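Local coordinates for imelysin (Bacteroides ovatus, PDB 3N8U), which is an imelysin-family protein classed as a peptidase, whose physiological role is probably connected with iron uptake, at residues K36-N41 with M296-N301; D96-Y101 with E190-M195; K243-K248 with E280-S285. One frame throughout, in Å; residues are numbered along the deposited sequence. Where two conformers were deposited one is given.

Interaction 1: K36-N41 with M296-N301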
ATOM      1  N   LYS A  36       7.026  -7.318  10.765  1.00 18.86           N
ATOM      2  CA  LYS A  36       6.465  -7.099  12.096  0.60 19.00           C
ATOM      3  C   LYS A  36       7.126  -5.854  12.723  1.00 21.53           C
ATOM      4  O   LYS A  36       6.434  -4.978  13.263  1.00 21.84           O
ATOM      5  CB  LYS A  36       6.710  -8.365  12.942  0.60 22.08           C
ATOM      6  CG  LYS A  36       6.390  -8.261  14.414  0.60 26.13           C
ATOM      7  CD  LYS A  36       6.336  -9.664  15.004  0.60 25.48           C
ATOM      8  CE  LYS A  36       6.532  -9.677  16.494  0.60 43.04           C
ATOM      9  NZ  LYS A  36       6.768 -11.057  16.994  0.60 46.43           N
ATOM     10  N   THR A  37       8.468  -5.765  12.628  1.00 19.73           N
ATOM     11  CA  THR A  37       9.231  -4.642  13.157  1.00 20.82           C
ATOM     12  C   THR A  37       8.842  -3.342  12.459  1.00 22.41           C
ATOM     13  O   THR A  37       8.589  -2.329  13.130  1.00 23.11           O
ATOM     14  CB  THR A  37      10.728  -4.928  13.044  1.00 23.95           C
ATOM     15  OG1 THR A  37      11.012  -6.061  13.858  1.00 23.47           O
ATOM     16  CG2 THR A  37      11.596  -3.727  13.476  1.00 25.07           C
ATOM     17  N   ASP A  38       8.789  -3.363  11.118  1.00 19.59           N
ATOM     18  CA  ASP A  38       8.459  -2.166  10.358  1.00 19.25           C
ATOM     19  C   ASP A  38       7.067  -1.653  10.686  1.00 22.06           C
ATOM     20  O   ASP A  38       6.898  -0.440  10.924  1.00 20.64           O
ATOM     21  CB  ASP A  38       8.616  -2.440   8.863  1.00 19.45           C
ATOM     22  CG  ASP A  38      10.065  -2.594   8.420  1.00 20.72           C
ATOM     23  OD1 ASP A  38      10.974  -2.034   9.108  1.00 24.33           O
ATOM     24  OD2 ASP A  38      10.292  -3.236   7.391  1.00 19.69           O
ATOM     25  N   ALA A  39       6.064  -2.560  10.755  1.00 19.21           N
ATOM     26  CA  ALA A  39       4.684  -2.134  11.068  1.00 18.27           C
ATOM     27  C   ALA A  39       4.583  -1.605  12.494  1.00 21.62           C
ATOM     28  O   ALA A  39       3.883  -0.620  12.729  1.00 21.11           O
ATOM     29  CB  ALA A  39       3.710  -3.285  10.861  1.00 18.50           C
ATOM     30  N   THR A  40       5.319  -2.208  13.445  1.00 20.85           N
ATOM     31  CA  THR A  40       5.279  -1.702  14.807  1.00 21.30           C
ATOM     32  C   THR A  40       5.881  -0.313  14.884  1.00 23.39           C
ATOM     33  O   THR A  40       5.325   0.574  15.559  1.00 22.86           O
ATOM     34  CB  THR A  40       5.985  -2.684  15.740  1.00 24.17           C
ATOM     35  OG1 THR A  40       5.250  -3.904  15.724  1.00 21.85           O
ATOM     36  CG2 THR A  40       6.108  -2.147  17.182  1.00 23.31           C
ATOM     37  N   ASN A  41       7.037  -0.115  14.207  1.00 20.13           N
ATOM     38  CA  ASN A  41       7.736   1.176  14.258  1.00 20.79           C
ATOM     39  C   ASN A  41       6.924   2.275  13.594  1.00 22.19           C
ATOM     40  O   ASN A  41       6.955   3.425  14.048  1.00 23.21           O
ATOM     41  CB  ASN A  41       9.107   1.073  13.623  1.00 22.94           C
ATOM     42  CG  ASN A  41      10.080   0.331  14.484  1.00 29.45           C
ATOM     43  OD1 ASN A  41       9.903   0.215  15.704  1.00 28.20           O
ATOM     44  ND2 ASN A  41      11.115  -0.203  13.872  1.00 25.57           N
HETATM   45  N   MSE A 296      11.045   7.365   6.939  1.00 22.52           N
HETATM   46  CA  MSE A 296      11.746   6.236   7.565  1.00 22.10           C
HETATM   47  C   MSE A 296      12.091   5.126   6.573  1.00 25.71           C
HETATM   48  O   MSE A 296      12.752   4.140   6.951  1.00 25.61           O
HETATM   49  CB  MSE A 296      10.932   5.654   8.721  1.00 23.31           C
HETATM   50  CG  MSE A 296      10.780   6.607   9.891  1.00 28.49           C
HETATM   51 SE   MSE A 296       9.434   5.968  11.131  0.75 31.90          SE
HETATM   52  CE  MSE A 296      10.526   4.934  12.259  1.00 30.01           C
ATOM     53  N   GLY A 297      11.595   5.249   5.342  1.00 21.51           N
ATOM     54  CA  GLY A 297      11.841   4.249   4.305  1.00 20.90           C
ATOM     55  C   GLY A 297      11.052   2.981   4.532  1.00 23.09           C
ATOM     56  O   GLY A 297      11.409   1.916   4.000  1.00 21.93           O
ATOM     57  N   LEU A 298       9.958   3.085   5.323  1.00 19.75           N
ATOM     58  CA  LEU A 298       9.117   1.916   5.631  1.00 19.22           C
ATOM     59  C   LEU A 298       8.262   1.434   4.460  1.00 20.95           C
ATOM     60  O   LEU A 298       7.982   0.243   4.353  1.00 19.48           O
ATOM     61  CB  LEU A 298       8.291   2.126   6.897  1.00 19.36           C
ATOM     62  CG  LEU A 298       9.115   2.466   8.149  1.00 24.55           C
ATOM     63  CD1 LEU A 298       8.236   2.691   9.336  1.00 25.77           C
ATOM     64  CD2 LEU A 298      10.194   1.385   8.434  1.00 26.08           C
ATOM     65  N   ASP A 299       7.875   2.356   3.568  1.00 18.60           N
ATOM     66  CA  ASP A 299       7.145   2.001   2.359  1.00 17.13           C
ATOM     67  C   ASP A 299       8.011   1.034   1.501  1.00 19.03           C
ATOM     68  O   ASP A 299       7.634  -0.145   1.381  1.00 18.71           O
ATOM     69  CB  ASP A 299       6.723   3.287   1.617  1.00 18.46           C
ATOM     70  CG  ASP A 299       6.198   3.124   0.203  1.00 24.26           C
ATOM     71  OD1 ASP A 299       5.921   1.978  -0.201  1.00 21.58           O
ATOM     72  OD2 ASP A 299       5.988   4.157  -0.469  1.00 28.90           O
ATOM     73  N   PRO A 300       9.240   1.414   1.047  1.00 17.93           N
ATOM     74  CA  PRO A 300      10.053   0.436   0.300  1.00 18.50           C
ATOM     75  C   PRO A 300      10.537  -0.739   1.164  1.00 19.56           C
ATOM     76  O   PRO A 300      10.770  -1.808   0.620  1.00 17.90           O
ATOM     77  CB  PRO A 300      11.197   1.270  -0.281  1.00 20.51           C
ATOM     78  CG  PRO A 300      11.268   2.490   0.580  1.00 24.28           C
ATOM     79  CD  PRO A 300       9.880   2.756   1.071  1.00 20.38           C
ATOM     80  N   ASN A 301      10.652  -0.567   2.513  1.00 17.33           N
ATOM     81  CA  ASN A 301      11.009  -1.716   3.384  1.00 16.94           C
ATOM     82  C   ASN A 301       9.945  -2.811   3.303  1.00 20.59           C
ATOM     83  O   ASN A 301      10.281  -3.992   3.325  1.00 19.54           O
ATOM     84  CB  ASN A 301      11.155  -1.296   4.861  1.00 17.87           C
ATOM     85  CG  ASN A 301      12.538  -0.899   5.257  1.00 22.75           C
ATOM     86  OD1 ASN A 301      13.422  -0.756   4.416  1.00 20.58           O
ATOM     87  ND2 ASN A 301      12.745  -0.726   6.560  1.00 21.80           N
TER
HETATM   88  O   HOH W   1      10.001  -5.328   5.784  1.00 17.73           O
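Asp-38 points its carboxylate from helix 21-47 at Leu-298 and Asn-301, on the first turn of helix 298-303. With CG anti to the carbonyl carbon (chi1 -71°), the carboxylate reaches past the methyl CD2 of Leu-298, which lies 3.6 Å from OD1. The Asp-38 and Asn-301 side chains cross at about a right angle, their flat ends turned only 29° apart. Asn-301 ND2 gives OD1 only a weak bond of 3.4 Å; a water that donates to Asp-38 OD2 at 2.7 Å and to the backbone O of Asn-301 at 2.8 Å is the firmer bridge. OD2 also forms a salt bridge with Arg-342, so the buried charge has its mate, while Asn-301 OD1 is engaged by Trp-326 and Gln-339. With an alanine for this aspartate, Arg-342 would probably lose the carboxylate as a partner, and the water one of its two acceptors. Leu-298 lays CD1 against the helix backbone, 3.8 Å from Asp-38 O, and touches Leu-42. One turn on, Asn-41 CB meets the CE methyl of selenomethionine Met-296 at 4.3 Å. With Gly-297, whose positive phi suits glycine, at the N-cap position, a short helix start docks on a long helix of the mainly helical imelysin fold.

Interaction 2: D96-Y101 with E190-M195; sequences DPYNLY and ETVAAM
Helices 96-101 and 190-195 pass with their axes 11.2 Å apart at closest and cross at -133°, nearest at Tyr-98 and Thr-191, whose CA atoms are 7.7 Å apart. So wide a gap between backbones needs a large side chain to span it, and a tyrosine does so here in a Met-aromatic contact at the surface of the mainly helical fold. Tyr-98 carries its ring anti to the backbone N (chi1 179°), which swings it across to helix 189-214. There it meets Thr-191, Val-192 and Met-195, which lie at positions i, i+1 and i+4 and so share one side of that helix. All three partners lie on the same side of the ring plane, each approaching obliquely. Met-195, present as selenomethionine, is extended through chi2, which carries SE to 4.3 Å from the centroid of the Tyr-98 ring, 32° off the normal, a position where a large polarisable atom gains dispersion contact with the pi system. Next to it the methyl CG2 of Thr-191 lies 3.7 Å from Tyr-98 CD1. A threonine suits the place because its two branches have different tasks: the methyl faces the ring, while OG1 turns back to Ser-188 and the backbone O of Ile-186, so the polar end is satisfied by the loop that leads into its helix. Ile-94, a turn earlier on helix 71-102, extends the apolar seam by touching Thr-191, Ala-194 and Met-195. Pro-97, with no N-H to give to the preceding turn, marks a kink in that helix just before Tyr-98. The far end of the ring is met by Val-192, whose beta branch holds CG2 3.5 Å from Tyr-98 CZ and 3.3 Å from Tyr-98 OH.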
ATOM      1  N   ASP A  96       2.300   0.314 -16.363  1.00 13.22           N
ATOM      2  CA  ASP A  96       3.634  -0.202 -16.746  1.00 13.73           C
ATOM      3  C   ASP A  96       3.511  -1.603 -17.407  1.00 15.92           C
ATOM      4  O   ASP A  96       3.940  -1.759 -18.552  1.00 16.80           O
ATOM      5  CB  ASP A  96       4.612  -0.202 -15.574  1.00 16.01           C
ATOM      6  CG  ASP A  96       5.090   1.189 -15.188  1.00 22.20           C
ATOM      7  OD1 ASP A  96       4.902   2.141 -16.008  1.00 21.24           O
ATOM      8  OD2 ASP A  96       5.713   1.321 -14.112  1.00 23.44           O
ATOM      9  N   PRO A  97       2.790  -2.573 -16.785  1.00 13.08           N
ATOM     10  CA  PRO A  97       2.537  -3.854 -17.493  1.00 12.20           C
ATOM     11  C   PRO A  97       1.762  -3.638 -18.813  1.00 14.42           C
ATOM     12  O   PRO A  97       2.121  -4.218 -19.843  1.00 14.80           O
ATOM     13  CB  PRO A  97       1.696  -4.662 -16.493  1.00 14.07           C
ATOM     14  CG  PRO A  97       2.003  -4.049 -15.150  1.00 17.74           C
ATOM     15  CD  PRO A  97       2.234  -2.587 -15.417  1.00 14.23           C
ATOM     16  N   TYR A  98       0.729  -2.771 -18.799  1.00 14.29           N
ATOM     17  CA  TYR A  98      -0.034  -2.527 -20.015  1.00 14.34           C
ATOM     18  C   TYR A  98       0.856  -2.020 -21.170  1.00 15.66           C
ATOM     19  O   TYR A  98       0.767  -2.525 -22.287  1.00 15.44           O
ATOM     20  CB  TYR A  98      -1.164  -1.519 -19.745  1.00 15.45           C
ATOM     21  CG  TYR A  98      -1.974  -1.226 -20.993  1.00 16.43           C
ATOM     22  CD1 TYR A  98      -2.983  -2.092 -21.413  1.00 18.62           C
ATOM     23  CD2 TYR A  98      -1.725  -0.089 -21.762  1.00 17.59           C
ATOM     24  CE1 TYR A  98      -3.718  -1.840 -22.569  1.00 19.11           C
ATOM     25  CE2 TYR A  98      -2.498   0.206 -22.888  1.00 18.02           C
ATOM     26  CZ  TYR A  98      -3.480  -0.685 -23.298  1.00 24.43           C
ATOM     27  OH  TYR A  98      -4.195  -0.444 -24.450  1.00 24.64           O
ATOM     28  N   ASN A  99       1.655  -0.974 -20.915  1.00 13.72           N
ATOM     29  CA  ASN A  99       2.478  -0.400 -21.970  1.00 14.29           C
ATOM     30  C   ASN A  99       3.572  -1.355 -22.433  1.00 17.12           C
ATOM     31  O   ASN A  99       3.873  -1.370 -23.619  1.00 17.51           O
ATOM     32  CB  ASN A  99       3.039   0.941 -21.535  1.00 14.84           C
ATOM     33  CG  ASN A  99       1.982   2.021 -21.623  1.00 28.09           C
ATOM     34  OD1 ASN A  99       1.521   2.571 -20.610  1.00 28.09           O
ATOM     35  ND2 ASN A  99       1.523   2.296 -22.840  1.00 23.57           N
ATOM     36  N   LEU A 100       4.120  -2.187 -21.530  1.00 14.25           N
ATOM     37  CA  LEU A 100       5.100  -3.196 -21.962  1.00 15.41           C
ATOM     38  C   LEU A 100       4.420  -4.155 -22.929  1.00 17.12           C
ATOM     39  O   LEU A 100       4.948  -4.438 -24.006  1.00 18.61           O
ATOM     40  CB  LEU A 100       5.652  -3.980 -20.773  1.00 15.07           C
ATOM     41  CG  LEU A 100       6.853  -3.363 -20.050  1.00 18.17           C
ATOM     42  CD1 LEU A 100       6.984  -3.925 -18.637  1.00 18.68           C
ATOM     43  CD2 LEU A 100       8.158  -3.545 -20.873  1.00 17.66           C
ATOM     44  N   TYR A 101       3.236  -4.647 -22.530  1.00 15.24           N
ATOM     45  CA  TYR A 101       2.477  -5.626 -23.323  1.00 15.30           C
ATOM     46  C   TYR A 101       2.114  -5.081 -24.700  1.00 18.83           C
ATOM     47  O   TYR A 101       2.321  -5.769 -25.723  1.00 18.00           O
ATOM     48  CB  TYR A 101       1.214  -6.026 -22.538  1.00 15.56           C
ATOM     49  CG  TYR A 101       0.644  -7.363 -22.956  1.00 15.14           C
ATOM     50  CD1 TYR A 101      -0.099  -7.488 -24.123  1.00 17.63           C
ATOM     51  CD2 TYR A 101       0.711  -8.469 -22.103  1.00 15.43           C
ATOM     52  CE1 TYR A 101      -0.607  -8.720 -24.527  1.00 17.18           C
ATOM     53  CE2 TYR A 101       0.141  -9.698 -22.466  1.00 15.74           C
ATOM     54  CZ  TYR A 101      -0.539  -9.805 -23.670  1.00 18.53           C
ATOM     55  OH  TYR A 101      -1.137 -10.984 -24.027  1.00 17.50           O
ATOM     56  N   GLU A 190     -10.967  -3.818 -20.350  1.00 15.40           N
ATOM     57  CA  GLU A 190     -11.191  -3.471 -18.934  1.00 14.93           C
ATOM     58  C   GLU A 190      -9.967  -2.818 -18.304  1.00 15.43           C
ATOM     59  O   GLU A 190     -10.114  -1.886 -17.527  1.00 13.74           O
ATOM     60  CB  GLU A 190     -11.630  -4.693 -18.128  1.00 15.69           C
ATOM     61  CG  GLU A 190     -13.020  -5.214 -18.517  1.00 15.48           C
ATOM     62  CD  GLU A 190     -13.087  -6.175 -19.695  1.00 25.09           C
ATOM     63  OE1 GLU A 190     -12.045  -6.412 -20.349  1.00 17.91           O
ATOM     64  OE2 GLU A 190     -14.180  -6.737 -19.926  1.00 27.18           O
ATOM     65  N   THR A 191      -8.758  -3.241 -18.699  1.00 14.63           N
ATOM     66  CA  THR A 191      -7.536  -2.609 -18.186  1.00 14.59           C
ATOM     67  C   THR A 191      -7.503  -1.124 -18.594  1.00 15.96           C
ATOM     68  O   THR A 191      -7.189  -0.253 -17.773  1.00 14.85           O
ATOM     69  CB  THR A 191      -6.312  -3.309 -18.765  1.00 14.84           C
ATOM     70  OG1 THR A 191      -6.333  -4.658 -18.308  1.00 14.31           O
ATOM     71  CG2 THR A 191      -5.000  -2.623 -18.349  1.00 14.58           C
ATOM     72  N   VAL A 192      -7.770  -0.847 -19.891  1.00 13.32           N
ATOM     73  CA  VAL A 192      -7.789   0.523 -20.390  1.00 13.53           C
ATOM     74  C   VAL A 192      -8.848   1.361 -19.619  1.00 15.16           C
ATOM     75  O   VAL A 192      -8.556   2.479 -19.187  1.00 14.39           O
ATOM     76  CB  VAL A 192      -8.036   0.571 -21.911  1.00 17.47           C
ATOM     77  CG1 VAL A 192      -8.185   2.024 -22.406  1.00 18.21           C
ATOM     78  CG2 VAL A 192      -6.904  -0.135 -22.657  1.00 17.03           C
ATOM     79  N   ALA A 193     -10.049   0.782 -19.386  1.00 13.10           N
ATOM     80  CA  ALA A 193     -11.136   1.500 -18.658  1.00 13.69           C
ATOM     81  C   ALA A 193     -10.697   1.795 -17.212  1.00 14.71           C
ATOM     82  O   ALA A 193     -10.977   2.885 -16.678  1.00 15.27           O
ATOM     83  CB  ALA A 193     -12.417   0.673 -18.659  1.00 15.46           C
ATOM     84  N   ALA A 194      -9.926   0.876 -16.606  1.00 13.50           N
ATOM     85  CA  ALA A 194      -9.410   1.130 -15.250  1.00 12.18           C
ATOM     86  C   ALA A 194      -8.378   2.234 -15.246  1.00 14.05           C
ATOM     87  O   ALA A 194      -8.403   3.090 -14.349  1.00 14.26           O
ATOM     88  CB  ALA A 194      -8.826  -0.144 -14.658  1.00 12.69           C
HETATM   89  N   MSE A 195      -7.496   2.267 -16.272  1.00 12.07           N
HETATM   90  CA  MSE A 195      -6.520   3.343 -16.373  1.00 11.14           C
HETATM   91  C   MSE A 195      -7.237   4.669 -16.543  1.00 13.85           C
HETATM   92  O   MSE A 195      -6.889   5.657 -15.882  1.00 13.87           O
HETATM   93  CB  MSE A 195      -5.535   3.097 -17.510  1.00 11.48           C
HETATM   94  CG  MSE A 195      -4.605   1.937 -17.190  1.00 10.64           C
HETATM   95 SE   MSE A 195      -3.462   1.520 -18.733  0.75 11.47          SE
HETATM   96  CE  MSE A 195      -2.248   3.093 -18.744  1.00 13.10           C
TER

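Interaction 3: K243-K248 with E280-S285; sequences KSLKEK and EPWEKS
Pro-281 lays its ring against one turn of helix 223-261, overlapping Ser-244, Leu-245 and Lys-248. The compact ring lets the backbones come close: the CA atoms of Pro-281 and Leu-245 are 5.3 Å apart, and Pro-281 CG rests 3.7 Å from Leu-245 CA itself. Lacking an N-H, the proline also kinks helix 265-283 here. Two polar residues border the ring. Ser-244 OG sits 3.7 Å from Pro-281 CB, and Lys-248 runs its aliphatic chain obliquely across Pro-281, CD to Pro-281 CG being 3.9 Å. Lys-248 then bends at chi4 (69°), and in one of the conformers modelled for these two residues its NZ donates to Ser-244 OG at 2.8 Å. Leu-245 continues the contact inward. It runs beside Trp-282, pointing the same way, with CD2 at the indole edge, 3.7 Å from Trp-282 CE3, and CD1 against the tryptophan's CB. A flat, wide indole suits this buried end: its NE1 is bonded to Asp-303, its ring meets that of Phe-344, and its side chain lies about 6 Å from a bound magnesium ion. Beyond it the helix ends, and Ser-285 OG donates to a lone pair of Trp-282 O at 2.7 Å, a carbonyl that the backbone N of Ser-285 also uses. The two helices follow each other in the chain, joined by a short link. Helix 21-47 lies on another side of helix 223-261, with Ala-39 on Leu-245; Met-302 of helix 298-303 touches both Leu-245 and Trp-282, and helix 121-137 meets Glu-280 and Lys-284.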
ATOM      1  N   LYS A 243      -2.545   0.739  13.180  1.00 19.34           N
ATOM      2  CA  LYS A 243      -2.731  -0.181  14.310  1.00 20.89           C
ATOM      3  C   LYS A 243      -3.098  -1.553  13.766  1.00 22.52           C
ATOM      4  O   LYS A 243      -2.518  -2.557  14.185  1.00 21.24           O
ATOM      5  CB  LYS A 243      -3.843   0.325  15.239  1.00 24.19           C
ATOM      6  CG  LYS A 243      -3.990  -0.499  16.510  1.00 29.94           C
ATOM      7  CD  LYS A 243      -4.894   0.214  17.509  1.00 35.13           C
ATOM      8  CE  LYS A 243      -5.053  -0.565  18.795  1.00 49.92           C
ATOM      9  NZ  LYS A 243      -6.007  -1.697  18.640  1.00 59.50           N
ATOM     10  N   SER A 244      -4.061  -1.592  12.815  1.00 18.20           N
ATOM     11  CA  SER A 244      -4.498  -2.834  12.177  0.60 16.98           C
ATOM     12  C   SER A 244      -3.321  -3.516  11.473  1.00 19.99           C
ATOM     13  O   SER A 244      -3.159  -4.740  11.569  1.00 18.99           O
ATOM     14  CB  SER A 244      -5.609  -2.543  11.176  0.60 18.22           C
ATOM     15  OG  SER A 244      -6.027  -3.726  10.525  0.60 18.17           O
ATOM     16  N   LEU A 245      -2.499  -2.732  10.745  1.00 17.28           N
ATOM     17  CA  LEU A 245      -1.328  -3.290  10.055  1.00 16.94           C
ATOM     18  C   LEU A 245      -0.346  -3.900  11.080  1.00 17.97           C
ATOM     19  O   LEU A 245       0.215  -4.978  10.841  1.00 17.39           O
ATOM     20  CB  LEU A 245      -0.628  -2.189   9.240  1.00 16.79           C
ATOM     21  CG  LEU A 245       0.653  -2.596   8.497  1.00 19.59           C
ATOM     22  CD1 LEU A 245       0.383  -3.717   7.494  1.00 19.95           C
ATOM     23  CD2 LEU A 245       1.244  -1.397   7.780  1.00 21.21           C
ATOM     24  N   LYS A 246      -0.132  -3.216  12.212  1.00 17.71           N
ATOM     25  CA  LYS A 246       0.758  -3.734  13.237  0.50 18.06           C
ATOM     26  C   LYS A 246       0.225  -5.078  13.743  1.00 21.36           C
ATOM     27  O   LYS A 246       0.969  -6.058  13.773  1.00 20.96           O
ATOM     28  CB  LYS A 246       0.888  -2.726  14.387  0.50 20.23           C
ATOM     29  CG  LYS A 246       1.813  -3.191  15.506  0.50 22.46           C
ATOM     30  CD  LYS A 246       1.635  -2.360  16.759  0.50 26.80           C
ATOM     31  CE  LYS A 246       0.574  -2.923  17.684  0.50 42.94           C
ATOM     32  NZ  LYS A 246       0.267  -1.996  18.805  0.50 53.81           N
ATOM     33  N   GLU A 247      -1.071  -5.129  14.097  1.00 19.00           N
ATOM     34  CA  GLU A 247      -1.706  -6.339  14.626  1.00 18.70           C
ATOM     35  C   GLU A 247      -1.655  -7.461  13.624  1.00 21.20           C
ATOM     36  O   GLU A 247      -1.345  -8.605  13.974  1.00 20.06           O
ATOM     37  CB  GLU A 247      -3.166  -6.051  14.996  1.00 20.54           C
ATOM     38  CG  GLU A 247      -3.315  -5.194  16.239  1.00 23.68           C
ATOM     39  CD  GLU A 247      -4.729  -4.735  16.553  1.00 41.75           C
ATOM     40  OE1 GLU A 247      -5.661  -5.070  15.784  1.00 38.24           O
ATOM     41  OE2 GLU A 247      -4.905  -4.049  17.584  1.00 39.63           O
ATOM     42  N   LYS A 248      -1.943  -7.148  12.361  1.00 16.80           N
ATOM     43  CA  LYS A 248      -2.004  -8.173  11.323  0.50 15.89           C
ATOM     44  C   LYS A 248      -0.640  -8.647  10.847  1.00 18.93           C
ATOM     45  O   LYS A 248      -0.497  -9.818  10.478  1.00 17.31           O
ATOM     46  CB  LYS A 248      -2.929  -7.740  10.189  0.50 17.58           C
ATOM     47  CG  LYS A 248      -4.374  -7.656  10.678  0.50 15.49           C
ATOM     48  CD  LYS A 248      -5.298  -6.954   9.711  0.50 22.28           C
ATOM     49  CE  LYS A 248      -6.733  -7.021  10.196  0.50 22.08           C
ATOM     50  NZ  LYS A 248      -6.953  -6.200  11.426  0.50 23.45           N
ATOM     51  N   GLU A 280      -4.259  -6.022   3.546  1.00 13.13           N
ATOM     52  CA  GLU A 280      -5.416  -5.135   3.454  0.50 12.61           C
ATOM     53  C   GLU A 280      -5.181  -3.765   4.104  1.00 14.40           C
ATOM     54  O   GLU A 280      -5.291  -2.752   3.400  1.00 13.96           O
ATOM     55  CB  GLU A 280      -6.705  -5.806   3.965  0.50 13.43           C
ATOM     56  CG  GLU A 280      -7.955  -5.000   3.631  0.50 18.90           C
ATOM     57  CD  GLU A 280      -9.256  -5.502   4.228  0.50 34.30           C
ATOM     58  OE1 GLU A 280      -9.235  -6.530   4.941  0.50 32.79           O
ATOM     59  OE2 GLU A 280     -10.300  -4.851   3.994  0.50 28.77           O
ATOM     60  N   PRO A 281      -4.799  -3.671   5.415  1.00 13.53           N
ATOM     61  CA  PRO A 281      -4.581  -2.327   5.983  1.00 12.80           C
ATOM     62  C   PRO A 281      -3.395  -1.627   5.301  1.00 15.51           C
ATOM     63  O   PRO A 281      -3.445  -0.413   5.138  1.00 16.70           O
ATOM     64  CB  PRO A 281      -4.341  -2.586   7.475  1.00 14.75           C
ATOM     65  CG  PRO A 281      -3.883  -4.045   7.543  1.00 17.67           C
ATOM     66  CD  PRO A 281      -4.627  -4.729   6.440  1.00 14.58           C
ATOM     67  N   TRP A 282      -2.361  -2.389   4.846  1.00 13.60           N
ATOM     68  CA  TRP A 282      -1.272  -1.746   4.112  1.00 13.69           C
ATOM     69  C   TRP A 282      -1.800  -1.097   2.816  1.00 15.31           C
ATOM     70  O   TRP A 282      -1.538   0.082   2.543  1.00 14.25           O
ATOM     71  CB  TRP A 282      -0.123  -2.726   3.786  1.00 13.43           C
ATOM     72  CG  TRP A 282       0.867  -2.095   2.853  1.00 13.99           C
ATOM     73  CD1 TRP A 282       0.968  -2.307   1.515  1.00 16.13           C
ATOM     74  CD2 TRP A 282       1.706  -0.961   3.147  1.00 14.60           C
ATOM     75  NE1 TRP A 282       1.870  -1.422   0.960  1.00 15.43           N
ATOM     76  CE2 TRP A 282       2.310  -0.562   1.932  1.00 17.58           C
ATOM     77  CE3 TRP A 282       1.946  -0.197   4.310  1.00 17.32           C
ATOM     78  CZ2 TRP A 282       3.185   0.532   1.850  1.00 17.92           C
ATOM     79  CZ3 TRP A 282       2.816   0.896   4.227  1.00 19.04           C
ATOM     80  CH2 TRP A 282       3.428   1.245   3.009  1.00 19.33           C
ATOM     81  N   GLU A 283      -2.512  -1.872   2.000  1.00 12.04           N
ATOM     82  CA  GLU A 283      -3.028  -1.367   0.732  1.00 11.97           C
ATOM     83  C   GLU A 283      -4.004  -0.201   0.939  1.00 14.23           C
ATOM     84  O   GLU A 283      -3.984   0.770   0.173  1.00 14.94           O
ATOM     85  CB  GLU A 283      -3.695  -2.509  -0.024  1.00 13.02           C
ATOM     86  CG  GLU A 283      -2.690  -3.564  -0.453  1.00 13.05           C
ATOM     87  CD  GLU A 283      -3.252  -4.963  -0.639  1.00 15.94           C
ATOM     88  OE1 GLU A 283      -4.424  -5.219  -0.265  1.00 14.20           O
ATOM     89  OE2 GLU A 283      -2.487  -5.823  -1.126  1.00 14.29           O
ATOM     90  N   LYS A 284      -4.777  -0.267   2.024  1.00 12.85           N
ATOM     91  CA  LYS A 284      -5.725   0.774   2.400  1.00 13.01           C
ATOM     92  C   LYS A 284      -5.020   1.981   3.030  1.00 15.51           C
ATOM     93  O   LYS A 284      -5.687   2.960   3.391  1.00 14.92           O
ATOM     94  CB  LYS A 284      -6.812   0.219   3.329  1.00 15.24           C
ATOM     95  CG  LYS A 284      -7.804  -0.659   2.566  1.00 18.20           C
ATOM     96  CD  LYS A 284      -9.003  -0.954   3.369  1.00 24.54           C
ATOM     97  CE  LYS A 284     -10.082  -1.605   2.533  1.00 18.30           C
ATOM     98  NZ  LYS A 284     -11.183  -2.092   3.384  1.00 21.17           N
ATOM     99  N   SER A 285      -3.673   1.939   3.132  1.00 13.70           N
ATOM    100  CA  SER A 285      -2.902   3.082   3.659  1.00 13.53           C
ATOM    101  C   SER A 285      -2.175   3.845   2.540  1.00 15.05           C
ATOM    102  O   SER A 285      -1.508   4.844   2.809  1.00 15.54           O
ATOM    103  CB  SER A 285      -1.889   2.627   4.725  1.00 15.23           C
ATOM    104  OG  SER A 285      -0.679   2.122   4.165  1.00 15.66           O
TER

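How the interactions relate
Interactions 1 and 3 lie in the interior and touch each other, their centres 12 Å apart: Ala-39 and Thr-40 pack on helix 223-261, and Asp-299 on Trp-282. Together they join helices 21-47, 223-261, 265-283 and 298-303 around the middle of the chain. Their chemistry differs, since 36-41 with 296-301 turns on a buried charge and a water, whereas 243-248 with 280-285 is apolar across the contact, its polar groups pairing within their own segment or, like Trp-282 NE1, further off. Interaction 2 shares no helix with either and sits near the surface across the chain's centre, about 30 Å from interaction 1 between centres; a tyrosine bridges it without any hydrogen bond between its segments. Along the chain, interactions 2 and 3 both fall inside the loop that interaction 1 closes.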